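Local coordinates for protein arginase (Glaciozyma antarctica, PDB 5YNL) that probably hydrolyses L-arginine to L-ornithine and urea, as a cold-adapted yeast member of the dimanganese arginase family, at residues E171-W176 and R279-S284; V177-D182 and G232-D237; P225-Y230 and V273-T278; F285-L290 and L327-I332. One frame throughout, in Å; residues are numbered along the deposited sequence.

Contact 1: E171-W176 and R279-S284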
loop_
_atom_site.group_PDB
_atom_site.type_symbol
_atom_site.label_atom_id
_atom_site.label_comp_id
_atom_site.label_asym_id
_atom_site.label_seq_id
_atom_site.Cartn_x
_atom_site.Cartn_y
_atom_site.Cartn_z
ATOM N N GLU A 171 15.280 0.835 4.645
ATOM C CA GLU A 171 15.736 0.359 3.351
ATOM C C GLU A 171 14.640 -0.333 2.552
ATOM O O GLU A 171 14.931 -1.054 1.589
ATOM C CB GLU A 171 16.956 -0.548 3.520
ATOM C CG GLU A 171 18.186 0.176 4.143
ATOM C CD GLU A 171 18.632 1.365 3.309
ATOM O OE1 GLU A 171 18.297 1.405 2.105
ATOM O OE2 GLU A 171 19.314 2.263 3.838
ATOM N N ALA A 172 13.379 -0.101 2.922
ATOM C CA ALA A 172 12.265 -0.724 2.192
ATOM C C ALA A 172 12.040 -0.049 0.835
ATOM O O ALA A 172 12.550 1.048 0.580
ATOM C CB ALA A 172 10.993 -0.681 3.013
ATOM N N CYS A 173 11.263 -0.685 -0.029
ATOM C CA CYS A 173 10.829 -0.021 -1.245
ATOM C C CYS A 173 9.299 -0.003 -1.277
ATOM O O CYS A 173 8.666 -0.725 -0.506
ATOM C CB CYS A 173 11.394 -0.739 -2.465
ATOM S SG CYS A 173 10.741 -2.373 -2.722
ATOM N N LEU A 174 8.694 0.803 -2.147
ATOM C CA LEU A 174 7.244 0.955 -2.103
ATOM C C LEU A 174 6.609 0.708 -3.455
ATOM O O LEU A 174 6.965 1.365 -4.456
ATOM C CB LEU A 174 6.869 2.351 -1.604
ATOM C CG LEU A 174 5.412 2.860 -1.653
ATOM C CD1 LEU A 174 4.448 1.950 -0.898
ATOM C CD2 LEU A 174 5.330 4.291 -1.104
ATOM N N ILE A 175 5.664 -0.232 -3.498
ATOM C CA ILE A 175 4.940 -0.493 -4.739
ATOM C C ILE A 175 3.518 -0.001 -4.554
ATOM O O ILE A 175 2.786 -0.458 -3.670
ATOM C CB ILE A 175 4.965 -1.978 -5.105
ATOM C CG1 ILE A 175 6.409 -2.404 -5.350
ATOM C CG2 ILE A 175 4.120 -2.272 -6.378
ATOM C CD1 ILE A 175 6.519 -3.841 -5.709
ATOM N N TRP A 176 3.136 0.959 -5.375
ATOM C CA TRP A 176 1.916 1.686 -5.124
ATOM C C TRP A 176 0.971 1.316 -6.259
ATOM O O TRP A 176 1.264 1.571 -7.437
ATOM C CB TRP A 176 2.242 3.171 -5.131
ATOM C CG TRP A 176 1.141 4.096 -4.769
ATOM C CD1 TRP A 176 0.080 4.475 -5.554
ATOM C CD2 TRP A 176 1.030 4.843 -3.557
ATOM N NE1 TRP A 176 -0.700 5.388 -4.876
ATOM C CE2 TRP A 176 -0.139 5.628 -3.651
ATOM C CE3 TRP A 176 1.791 4.904 -2.390
ATOM C CZ2 TRP A 176 -0.564 6.461 -2.609
ATOM C CZ3 TRP A 176 1.373 5.728 -1.367
ATOM C CH2 TRP A 176 0.211 6.498 -1.481
ATOM N N ARG A 279 15.639 -5.700 -0.586
ATOM C CA ARG A 279 14.870 -4.690 0.151
ATOM C C ARG A 279 13.505 -5.194 0.613
ATOM O O ARG A 279 12.808 -5.884 -0.142
ATOM C CB ARG A 279 14.662 -3.441 -0.727
ATOM C CG ARG A 279 15.940 -2.586 -0.967
ATOM C CD ARG A 279 15.583 -1.301 -1.678
ATOM N NE ARG A 279 16.738 -0.542 -2.145
ATOM C CZ ARG A 279 17.393 0.375 -1.430
ATOM N NH1 ARG A 279 18.425 1.001 -1.964
ATOM N NH2 ARG A 279 17.030 0.663 -0.191
ATOM N N PRO A 280 13.108 -4.840 1.849
ATOM C CA PRO A 280 11.739 -5.160 2.286
ATOM C C PRO A 280 10.755 -4.498 1.323
ATOM O O PRO A 280 11.084 -3.440 0.792
ATOM C CB PRO A 280 11.638 -4.483 3.664
ATOM C CG PRO A 280 13.063 -4.338 4.130
ATOM C CD PRO A 280 13.855 -4.081 2.865
ATOM N N ILE A 281 9.595 -5.100 1.083
ATOM C CA ILE A 281 8.626 -4.515 0.166
ATOM C C ILE A 281 7.382 -4.028 0.920
ATOM O O ILE A 281 6.795 -4.775 1.723
ATOM C CB ILE A 281 8.187 -5.530 -0.937
ATOM C CG1 ILE A 281 9.245 -5.610 -2.043
ATOM C CG2 ILE A 281 6.828 -5.146 -1.540
ATOM C CD1 ILE A 281 9.138 -6.884 -2.958
ATOM N N HIS A 282 6.979 -2.788 0.637
ATOM C CA HIS A 282 5.718 -2.251 1.107
ATOM C C HIS A 282 4.780 -2.227 -0.093
ATOM O O HIS A 282 4.999 -1.467 -1.053
ATOM C CB HIS A 282 5.892 -0.833 1.682
ATOM C CG HIS A 282 4.717 -0.328 2.466
ATOM N ND1 HIS A 282 3.520 -1.013 2.567
ATOM C CD2 HIS A 282 4.546 0.807 3.183
ATOM C CE1 HIS A 282 2.679 -0.330 3.318
ATOM N NE2 HIS A 282 3.276 0.786 3.698
ATOM N N LEU A 283 3.750 -3.061 -0.064
ATOM C CA LEU A 283 2.788 -3.060 -1.170
ATOM C C LEU A 283 1.542 -2.326 -0.745
ATOM O O LEU A 283 0.763 -2.828 0.099
ATOM C CB LEU A 283 2.420 -4.481 -1.629
ATOM C CG LEU A 283 1.392 -4.649 -2.756
ATOM C CD1 LEU A 283 1.783 -3.898 -4.059
ATOM C CD2 LEU A 283 1.239 -6.123 -3.047
ATOM N N SER A 284 1.350 -1.133 -1.309
ATOM C CA SER A 284 0.197 -0.315 -0.921
ATOM C C SER A 284 -0.855 -0.381 -2.026
ATOM O O SER A 284 -0.748 0.330 -3.038
ATOM C CB SER A 284 0.626 1.128 -0.655
ATOM O OG SER A 284 -0.327 1.780 0.162
#

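Contact 2: V177-D182 and G232-D237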
loop_
_atom_site.group_PDB
_atom_site.type_symbol
_atom_site.label_atom_id
_atom_site.label_comp_id
_atom_site.label_asym_id
_atom_site.label_seq_id
_atom_site.Cartn_x
_atom_site.Cartn_y
_atom_site.Cartn_z
ATOM N N VAL A 177 -0.141 0.678 -5.914
ATOM C CA VAL A 177 -1.102 0.237 -6.913
ATOM C C VAL A 177 -2.378 1.077 -6.807
ATOM O O VAL A 177 -3.109 1.022 -5.803
ATOM C CB VAL A 177 -1.406 -1.263 -6.767
ATOM C CG1 VAL A 177 -2.416 -1.718 -7.849
ATOM C CG2 VAL A 177 -0.099 -2.089 -6.850
ATOM N N ASP A 178 -2.640 1.871 -7.847
ATOM C CA ASP A 178 -3.680 2.900 -7.783
ATOM C C ASP A 178 -3.873 3.476 -9.169
ATOM O O ASP A 178 -2.955 3.449 -10.000
ATOM C CB ASP A 178 -3.257 4.019 -6.807
ATOM C CG ASP A 178 -4.432 4.859 -6.307
ATOM O OD1 ASP A 178 -5.181 5.393 -7.152
ATOM O OD2 ASP A 178 -4.610 4.993 -5.077
ATOM N N ALA A 179 -5.085 3.962 -9.421
ATOM C CA ALA A 179 -5.386 4.668 -10.660
ATOM C C ALA A 179 -4.810 6.074 -10.581
ATOM O O ALA A 179 -4.675 6.762 -11.599
ATOM C CB ALA A 179 -6.891 4.724 -10.876
ATOM N N HIS A 180 -4.485 6.496 -9.357
ATOM C CA HIS A 180 -4.041 7.862 -9.087
ATOM C C HIS A 180 -2.642 7.905 -8.510
ATOM O O HIS A 180 -2.282 7.074 -7.682
ATOM C CB HIS A 180 -4.983 8.524 -8.084
ATOM C CG HIS A 180 -6.424 8.343 -8.402
ATOM N ND1 HIS A 180 -6.968 8.692 -9.626
ATOM C CD2 HIS A 180 -7.447 7.844 -7.669
ATOM C CE1 HIS A 180 -8.257 8.424 -9.623
ATOM N NE2 HIS A 180 -8.576 7.906 -8.444
ATOM N N ALA A 181 -1.870 8.906 -8.916
ATOM C CA ALA A 181 -0.512 9.082 -8.400
ATOM C C ALA A 181 -0.490 9.669 -6.984
ATOM O O ALA A 181 0.490 9.488 -6.265
ATOM C CB ALA A 181 0.341 9.927 -9.360
ATOM N N ASP A 182 -1.559 10.366 -6.593
ATOM C CA ASP A 182 -1.647 10.989 -5.263
ATOM C C ASP A 182 -0.357 11.746 -4.851
ATOM O O ASP A 182 0.085 11.671 -3.697
ATOM C CB ASP A 182 -2.014 9.938 -4.195
ATOM C CG ASP A 182 -3.406 9.349 -4.386
ATOM O OD1 ASP A 182 -4.245 9.971 -5.062
ATOM O OD2 ASP A 182 -3.672 8.261 -3.832
ATOM N N GLY A 232 -0.759 0.701 -12.491
ATOM C CA GLY A 232 -2.201 0.823 -12.654
ATOM C C GLY A 232 -2.696 2.230 -12.950
ATOM O O GLY A 232 -3.903 2.456 -13.095
ATOM N N LEU A 233 -1.770 3.182 -13.041
ATOM C CA LEU A 233 -2.124 4.586 -13.254
ATOM C C LEU A 233 -2.980 4.816 -14.517
ATOM O O LEU A 233 -2.778 4.167 -15.568
ATOM C CB LEU A 233 -0.871 5.460 -13.303
ATOM C CG LEU A 233 -0.046 5.648 -12.024
ATOM C CD1 LEU A 233 1.119 6.612 -12.307
ATOM C CD2 LEU A 233 -0.891 6.174 -10.872
ATOM N N ARG A 234 -3.960 5.708 -14.398
ATOM C CA ARG A 234 -4.730 6.140 -15.559
ATOM C C ARG A 234 -5.151 7.613 -15.450
ATOM O O ARG A 234 -4.759 8.422 -16.288
ATOM C CB ARG A 234 -5.888 5.176 -15.887
ATOM C CG ARG A 234 -7.058 5.220 -14.938
ATOM C CD ARG A 234 -7.327 3.874 -14.345
ATOM N NE ARG A 234 -8.672 3.416 -14.648
ATOM C CZ ARG A 234 -9.395 2.646 -13.841
ATOM N NH1 ARG A 234 -8.884 2.260 -12.676
ATOM N NH2 ARG A 234 -10.622 2.261 -14.196
ATOM N N ASP A 235 -5.904 7.979 -14.418
ATOM C CA ASP A 235 -6.190 9.396 -14.203
ATOM C C ASP A 235 -5.261 10.017 -13.160
ATOM O O ASP A 235 -5.358 9.723 -11.966
ATOM C CB ASP A 235 -7.661 9.661 -13.846
ATOM C CG ASP A 235 -7.961 11.150 -13.668
ATOM O OD1 ASP A 235 -7.874 11.903 -14.662
ATOM O OD2 ASP A 235 -8.285 11.570 -12.536
ATOM N N ILE A 236 -4.350 10.866 -13.623
ATOM C CA ILE A 236 -3.563 11.688 -12.719
ATOM C C ILE A 236 -4.549 12.525 -11.882
ATOM O O ILE A 236 -4.956 13.631 -12.261
ATOM C CB ILE A 236 -2.487 12.524 -13.491
ATOM C CG1 ILE A 236 -1.203 11.706 -13.672
ATOM C CG2 ILE A 236 -2.123 13.811 -12.772
ATOM C CD1 ILE A 236 -1.274 10.623 -14.724
ATOM N N ASP A 237 -4.996 11.935 -10.774
ATOM C CA ASP A 237 -5.823 12.635 -9.794
ATOM C C ASP A 237 -4.901 13.177 -8.726
ATOM O O ASP A 237 -4.337 12.414 -7.935
ATOM C CB ASP A 237 -6.873 11.706 -9.174
ATOM C CG ASP A 237 -7.321 12.155 -7.786
ATOM O OD1 ASP A 237 -6.757 11.661 -6.784
ATOM O OD2 ASP A 237 -8.243 12.993 -7.694
#

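Contact 3: P225-Y230 and V273-T278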
loop_
_atom_site.group_PDB
_atom_site.type_symbol
_atom_site.label_atom_id
_atom_site.label_comp_id
_atom_site.label_asym_id
_atom_site.label_seq_id
_atom_site.Cartn_x
_atom_site.Cartn_y
_atom_site.Cartn_z
ATOM N N PRO A 225 12.693 9.044 -4.175
ATOM C CA PRO A 225 11.922 8.901 -5.419
ATOM C C PRO A 225 12.291 7.681 -6.267
ATOM O O PRO A 225 11.523 7.310 -7.162
ATOM C CB PRO A 225 12.265 10.185 -6.193
ATOM C CG PRO A 225 13.590 10.661 -5.601
ATOM C CD PRO A 225 13.448 10.310 -4.143
ATOM N N GLU A 226 13.443 7.072 -6.010
ATOM C CA GLU A 226 13.831 5.878 -6.751
ATOM C C GLU A 226 13.387 4.619 -6.009
ATOM O O GLU A 226 13.665 3.498 -6.450
ATOM C CB GLU A 226 15.339 5.843 -6.940
ATOM C CG GLU A 226 16.065 5.648 -5.636
ATOM C CD GLU A 226 16.845 6.873 -5.210
ATOM O OE1 GLU A 226 16.476 8.008 -5.611
ATOM O OE2 GLU A 226 17.839 6.691 -4.476
ATOM N N ARG A 227 12.709 4.807 -4.880
ATOM C CA ARG A 227 12.228 3.681 -4.085
ATOM C C ARG A 227 10.722 3.435 -4.305
ATOM O O ARG A 227 10.168 2.447 -3.835
ATOM C CB ARG A 227 12.540 3.911 -2.595
ATOM C CG ARG A 227 13.697 3.078 -1.985
ATOM C CD ARG A 227 15.006 3.173 -2.751
ATOM N NE ARG A 227 15.171 2.059 -3.694
ATOM C CZ ARG A 227 16.301 1.790 -4.354
ATOM N NH1 ARG A 227 17.376 2.552 -4.180
ATOM N NH2 ARG A 227 16.360 0.756 -5.188
ATOM N N ILE A 228 10.062 4.324 -5.037
ATOM C CA ILE A 228 8.640 4.141 -5.330
ATOM C C ILE A 228 8.386 3.780 -6.792
ATOM O O ILE A 228 9.065 4.299 -7.690
ATOM C CB ILE A 228 7.775 5.368 -4.891
ATOM C CG1 ILE A 228 6.303 5.195 -5.323
ATOM C CG2 ILE A 228 8.387 6.680 -5.370
ATOM C CD1 ILE A 228 5.345 6.298 -4.829
ATOM N N VAL A 229 7.433 2.863 -7.018
ATOM C CA VAL A 229 6.972 2.546 -8.364
ATOM C C VAL A 229 5.444 2.444 -8.394
ATOM O O VAL A 229 4.814 1.950 -7.435
ATOM C CB VAL A 229 7.692 1.286 -8.958
ATOM C CG1 VAL A 229 7.319 0.021 -8.196
ATOM C CG2 VAL A 229 7.388 1.119 -10.441
ATOM N N TYR A 230 4.853 2.949 -9.477
ATOM C CA TYR A 230 3.409 3.011 -9.633
ATOM C C TYR A 230 2.955 1.999 -10.695
ATOM O O TYR A 230 3.538 1.911 -11.794
ATOM C CB TYR A 230 2.993 4.409 -10.091
ATOM C CG TYR A 230 3.047 5.499 -9.046
ATOM C CD1 TYR A 230 2.020 5.660 -8.132
ATOM C CD2 TYR A 230 4.100 6.395 -8.999
ATOM C CE1 TYR A 230 2.053 6.664 -7.184
ATOM C CE2 TYR A 230 4.140 7.413 -8.046
ATOM C CZ TYR A 230 3.109 7.534 -7.145
ATOM O OH TYR A 230 3.131 8.528 -6.193
ATOM N N VAL A 273 12.888 -0.854 -8.247
ATOM C CA VAL A 273 13.043 -0.457 -6.850
ATOM C C VAL A 273 13.830 -1.479 -6.033
ATOM O O VAL A 273 14.319 -1.174 -4.948
ATOM C CB VAL A 273 11.682 -0.132 -6.150
ATOM C CG1 VAL A 273 11.023 1.075 -6.800
ATOM C CG2 VAL A 273 10.751 -1.352 -6.177
ATOM N N ASN A 274 13.951 -2.691 -6.564
ATOM C CA ASN A 274 14.523 -3.791 -5.787
ATOM C C ASN A 274 15.386 -4.733 -6.624
ATOM O O ASN A 274 15.170 -5.950 -6.596
ATOM C CB ASN A 274 13.381 -4.590 -5.146
ATOM C CG ASN A 274 13.770 -5.205 -3.829
ATOM O OD1 ASN A 274 14.968 -5.326 -3.505
ATOM N ND2 ASN A 274 12.760 -5.602 -3.046
ATOM N N PRO A 275 16.376 -4.179 -7.357
ATOM C CA PRO A 275 17.076 -4.995 -8.355
ATOM C C PRO A 275 17.731 -6.247 -7.772
ATOM O O PRO A 275 17.660 -7.292 -8.415
ATOM C CB PRO A 275 18.156 -4.044 -8.913
ATOM C CG PRO A 275 18.362 -3.005 -7.829
ATOM C CD PRO A 275 16.971 -2.833 -7.225
ATOM N N ASP A 276 18.341 -6.149 -6.594
ATOM C CA ASP A 276 19.001 -7.295 -5.963
ATOM C C ASP A 276 18.084 -8.157 -5.099
ATOM O O ASP A 276 18.555 -9.060 -4.415
ATOM C CB ASP A 276 20.162 -6.822 -5.078
ATOM C CG ASP A 276 21.116 -5.943 -5.810
ATOM O OD1 ASP A 276 21.469 -6.271 -6.964
ATOM O OD2 ASP A 276 21.517 -4.919 -5.227
ATOM N N ARG A 277 16.788 -7.868 -5.114
ATOM C CA ARG A 277 15.836 -8.562 -4.251
ATOM C C ARG A 277 16.285 -8.646 -2.791
ATOM O O ARG A 277 16.135 -9.697 -2.153
ATOM C CB ARG A 277 15.551 -9.978 -4.765
ATOM C CG ARG A 277 14.910 -10.036 -6.157
ATOM C CD ARG A 277 13.642 -9.203 -6.253
ATOM N NE ARG A 277 13.019 -9.398 -7.560
ATOM C CZ ARG A 277 13.379 -8.754 -8.667
ATOM N NH1 ARG A 277 14.354 -7.855 -8.625
ATOM N NH2 ARG A 277 12.769 -9.009 -9.811
ATOM N N THR A 278 16.823 -7.556 -2.251
ATOM C CA THR A 278 17.212 -7.562 -0.845
ATOM C C THR A 278 16.464 -6.543 0.024
ATOM O O THR A 278 16.626 -6.534 1.233
ATOM C CB THR A 278 18.736 -7.410 -0.673
ATOM O OG1 THR A 278 19.212 -6.381 -1.545
ATOM C CG2 THR A 278 19.452 -8.719 -0.999
#

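Contact 4: F285-L290 and L327-I332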
loop_
_atom_site.group_PDB
_atom_site.type_symbol
_atom_site.label_atom_id
_atom_site.label_comp_id
_atom_site.label_asym_id
_atom_site.label_seq_id
_atom_site.Cartn_x
_atom_site.Cartn_y
_atom_site.Cartn_z
ATOM N N PHE A 285 -1.851 -1.243 -1.820
ATOM C CA PHE A 285 -2.811 -1.622 -2.860
ATOM C C PHE A 285 -4.176 -0.942 -2.685
ATOM O O PHE A 285 -4.861 -1.153 -1.679
ATOM C CB PHE A 285 -3.018 -3.144 -2.854
ATOM C CG PHE A 285 -3.472 -3.699 -4.174
ATOM C CD1 PHE A 285 -4.699 -3.340 -4.715
ATOM C CD2 PHE A 285 -2.670 -4.576 -4.875
ATOM C CE1 PHE A 285 -5.101 -3.852 -5.957
ATOM C CE2 PHE A 285 -3.073 -5.082 -6.088
ATOM C CZ PHE A 285 -4.288 -4.713 -6.638
ATOM N N ASP A 286 -4.571 -0.138 -3.669
ATOM C CA ASP A 286 -5.848 0.540 -3.619
ATOM C C ASP A 286 -6.751 -0.181 -4.569
ATOM O O ASP A 286 -6.422 -0.361 -5.736
ATOM C CB ASP A 286 -5.720 1.985 -4.077
ATOM C CG ASP A 286 -6.977 2.774 -3.833
ATOM O OD1 ASP A 286 -8.023 2.443 -4.435
ATOM O OD2 ASP A 286 -6.932 3.724 -3.021
ATOM N N VAL A 287 -7.905 -0.581 -4.062
ATOM C CA VAL A 287 -8.881 -1.353 -4.813
ATOM C C VAL A 287 -9.519 -0.558 -5.961
ATOM O O VAL A 287 -10.030 -1.152 -6.903
ATOM C CB VAL A 287 -9.887 -1.957 -3.828
ATOM C CG1 VAL A 287 -11.002 -2.696 -4.521
ATOM C CG2 VAL A 287 -9.141 -2.899 -2.911
ATOM N N ASP A 288 -9.443 0.773 -5.920
ATOM C CA ASP A 288 -9.906 1.581 -7.056
ATOM C C ASP A 288 -9.079 1.383 -8.351
ATOM O O ASP A 288 -9.461 1.865 -9.424
ATOM C CB ASP A 288 -10.096 3.073 -6.679
ATOM C CG ASP A 288 -8.833 3.947 -6.888
ATOM O OD1 ASP A 288 -7.691 3.432 -7.035
ATOM O OD2 ASP A 288 -8.991 5.196 -6.880
ATOM N N ALA A 289 -7.958 0.669 -8.254
ATOM C CA ALA A 289 -7.190 0.359 -9.457
ATOM C C ALA A 289 -7.840 -0.793 -10.215
ATOM O O ALA A 289 -7.477 -1.056 -11.376
ATOM C CB ALA A 289 -5.722 0.061 -9.137
ATOM N N LEU A 290 -8.787 -1.466 -9.557
ATOM C CA LEU A 290 -9.382 -2.669 -10.114
ATOM C C LEU A 290 -10.651 -2.387 -10.917
ATOM O O LEU A 290 -11.131 -1.245 -10.968
ATOM C CB LEU A 290 -9.730 -3.677 -9.010
ATOM C CG LEU A 290 -8.635 -4.432 -8.261
ATOM C CD1 LEU A 290 -9.283 -5.357 -7.227
ATOM C CD2 LEU A 290 -7.762 -5.238 -9.216
ATOM N N LEU A 327 1.520 -4.520 3.837
ATOM C CA LEU A 327 0.469 -4.578 2.837
ATOM C C LEU A 327 -0.658 -3.632 3.232
ATOM O O LEU A 327 -1.226 -3.766 4.337
ATOM C CB LEU A 327 -0.092 -6.002 2.786
ATOM C CG LEU A 327 -1.376 -6.249 1.991
ATOM C CD1 LEU A 327 -1.133 -5.980 0.505
ATOM C CD2 LEU A 327 -1.840 -7.659 2.227
ATOM N N ASP A 328 -0.975 -2.679 2.355
ATOM C CA ASP A 328 -2.187 -1.892 2.518
ATOM C C ASP A 328 -3.242 -2.393 1.528
ATOM O O ASP A 328 -2.933 -2.627 0.345
ATOM C CB ASP A 328 -1.959 -0.419 2.195
ATOM C CG ASP A 328 -0.749 0.170 2.870
ATOM O OD1 ASP A 328 -0.281 -0.348 3.913
ATOM O OD2 ASP A 328 -0.283 1.197 2.336
ATOM N N ILE A 329 -4.477 -2.529 1.993
ATOM C CA ILE A 329 -5.588 -2.798 1.098
ATOM C C ILE A 329 -6.544 -1.623 1.300
ATOM O O ILE A 329 -7.278 -1.578 2.309
ATOM C CB ILE A 329 -6.318 -4.101 1.473
ATOM C CG1 ILE A 329 -5.349 -5.283 1.547
ATOM C CG2 ILE A 329 -7.504 -4.358 0.518
ATOM C CD1 ILE A 329 -4.961 -5.892 0.203
ATOM N N MET A 330 -6.540 -0.666 0.374
ATOM C CA MET A 330 -7.217 0.598 0.624
ATOM C C MET A 330 -8.518 0.753 -0.177
ATOM O O MET A 330 -8.749 0.037 -1.159
ATOM C CB MET A 330 -6.255 1.746 0.300
ATOM C CG MET A 330 -4.932 1.721 1.074
ATOM S SD MET A 330 -5.027 2.131 2.839
ATOM C CE MET A 330 -3.335 2.642 3.146
ATOM N N GLU A 331 -9.357 1.694 0.242
ATOM C CA GLU A 331 -10.588 2.027 -0.477
ATOM C C GLU A 331 -11.472 0.826 -0.819
ATOM O O GLU A 331 -12.022 0.731 -1.914
ATOM C CB GLU A 331 -10.290 2.886 -1.711
ATOM C CG GLU A 331 -9.750 4.270 -1.352
ATOM C CD GLU A 331 -9.687 5.233 -2.536
ATOM O OE1 GLU A 331 -10.626 5.236 -3.379
ATOM O OE2 GLU A 331 -8.695 6.002 -2.605
ATOM N N ILE A 332 -11.618 -0.067 0.156
ATOM C CA ILE A 332 -12.353 -1.317 -0.001
ATOM C C ILE A 332 -13.832 -1.093 -0.355
ATOM O O ILE A 332 -14.339 -1.705 -1.293
ATOM C CB ILE A 332 -12.204 -2.195 1.263
ATOM C CG1 ILE A 332 -10.769 -2.718 1.377
ATOM C CG2 ILE A 332 -13.203 -3.344 1.254
ATOM C CD1 ILE A 332 -10.323 -2.985 2.796
#

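Contact 1: E171-W176 and R279-S284
E171 and R279 carry the charged part of the contact, just ahead of two parallel strands. R279 runs extended from CG to NE, its CB, CG and CD passing close to the E171 carbonyl, before the guanidinium turns across the line of the chain. NH2 then serves two acceptors of one residue: a salt bridge to E171 OE1 at 2.7 Å, and a straighter bond to E171 O at 3.2 Å (164° at the hydrogen) that enters above the carbonyl plane. Carboxylate and guanidinium planes stand 39° apart.

Four parallel-strand backbone bonds follow. C173 N donates to P280 O at 2.9 Å and C173 O accepts from H282 N at 2.9 Å; I175 N reaches H282 O at 2.8 Å and I175 O takes S284 N at 2.8 Å.

Apolar side chains pair on the face of C173, I175, I281 and L283. With chi1 at 67°, C173 SG stands between its own N and carbonyl carbon and meets I281 CG1 at 3.6 Å; I175 CG2 packs on L283 CD1 at 3.7 Å. This face lies against helix 254-273, with L270 touching I175 and I281. On the face of L174, W176, H282 and S284, methyl CD1 of L174 rests beside H282 O and S284 CB, and helix 158-168 covers H282. W176 stacks on H155, which also bonds S284 OG.

The chemistry is thus divided: backbone bonds and hydrocarbon hold the buried sheet centre of the arginase fold, while charge is kept to the more exposed loop end, where R227 places a second positive group near R279.

Contact 2: V177-D182 and G232-D237
The Asp-Ala-His-Ala-Asp motif of the arginase family, D178 to D182, leans through A179 and H180 on the turn of G232-D237. In relatives its aspartates and histidine are ligands of the dimanganese centre. Two nearly straight bonds join the segments. R234 N donates to A179 O at 3.1 Å, and H180 ND1 donates to D235 O at 3.0 Å (175°), with the acceptor 3° out of the ring plane, fixing the rotation of the imidazole. That nitrogen is the usual metal ligand; this conformation does not present it, so binding here is inferred only from the family. One face of that ring carries D237 OD1, 3.7 Å from H180 CG, though D237 is poorly ordered; A179 CB covers the opposite face. Within the motif, D178 OD1 accepts from H180 N at 2.6 Å, an Asx turn that shapes the loop ahead of the histidine. L233 CD2 packs against the H180-A181 peptide, 3.4 Å from H180 C, while R234 CD lies 3.6 Å from A179 CB.

Around this loop, D178 OD2 is bonded to H155, V177 packs on L283 and F285 of strand 281-286, A181 on L244 of helix 241-246, and L233 on C251 and S253 of strand 250-253.

Contact 3: P225-Y230 and V273-T278
E226 touches V273 first, its carbonyl O lying 3.6 Å from methyl CG1. R227 makes the principal polar contact. Its side chain starts out away from V273, but two bends, at chi2 and chi3, fold it back, and NH2 donates to V273 O at 2.8 Å with 157° at the hydrogen. The acceptor lies close to the guanidinium plane, whereas the donor stands 57° above the carbonyl plane. P275 CD lies near the same edge of the guanidinium, 4.2 Å from R227 NH2. The R227 backbone matters too: its O sits 3.4 Å from V273 CG1, so the methyl packs directly against the main chain. V273 CG1 continues past I228 C at 3.8 Å and ends against V229 CB at 4.0 Å.

Beyond V273 the chain leaves the helix at N274 and makes a type I turn to R277. N274 O takes both R277 N and R277 NH1, from opposite faces of its plane, and N274 ND2 bonds R279 O. The geometry is that of an alpha/beta fold: the C-terminal end of helix 254-273 packs on a parallel strand, 228-233, within the beta-alpha-beta crossover from strand 250-253 to 281-286.

Contact 4: F285-L290 and L327-I332
The carboxylates of D286 and E331 stand nearly perpendicular, their planes 85° apart, and D286 OD2 comes to 2.9 Å from E331 OE2, a like-charged pair of acceptors and not a hydrogen bond. The same OD2 also lies 3.3 Å from E331 CG, so the aspartate is laid across the glutamate stem as well as its head. D288 adds a third carboxylate, turned 62° from that of E331, with its OD2 3.9 Å from E331 OE1, again like charges. Such crowding could be eased by a bound metal ion. D286 is placed by chi1 of -171°, CG opposite the backbone N, and OD1 accepts from D288 N at 2.6 Å in an Asx turn. E331 OE2 has its own donor, H195 NE2. Aspartates of this Asp-x-Asp motif are dimanganese ligands in related arginases, so D286 and D288 probably have that role here.

Behind the acidic group three backbone bonds join the parallel strand ends: F285 N to D328 O at 2.8 Å, M330 N to F285 O at 2.7 Å, and V287 N to M330 O at 3.1 Å. V287 CG2 meets I329 CG2 at 4.1 Å on the far side from D286.

Helix 345-356 covers that far side, with T345 against V287 and V353 against I329. Strand 147-152 flanks 324-330 beyond D328, strand 173-177 borders F285 through V177, and H155 touches D286 and M330.

From the N terminus, strand 173-177 opens contact 1 and its trailing loop opens contact 2; P225-Y230 then opens contact 3 on strand 228-233. Contact 2 closes at G232-D237, before contact 3 closes at V273-T278, so these two cross. Both are nested inside the loop that contact 1 closes at R279-S284. Contact 4 follows in series, using the remainder of strand 281-286 and closing at strand 324-330. Contacts 1 and 4 thus join three neighbouring parallel strands, contact 3 ties the end of helix 254-273 to strand 228-233, a neighbour of 173-177 in the sheet, and contact 2 joins loops at the opposite, C-terminal strand end, where H180 and D288 bring it beside contact 4.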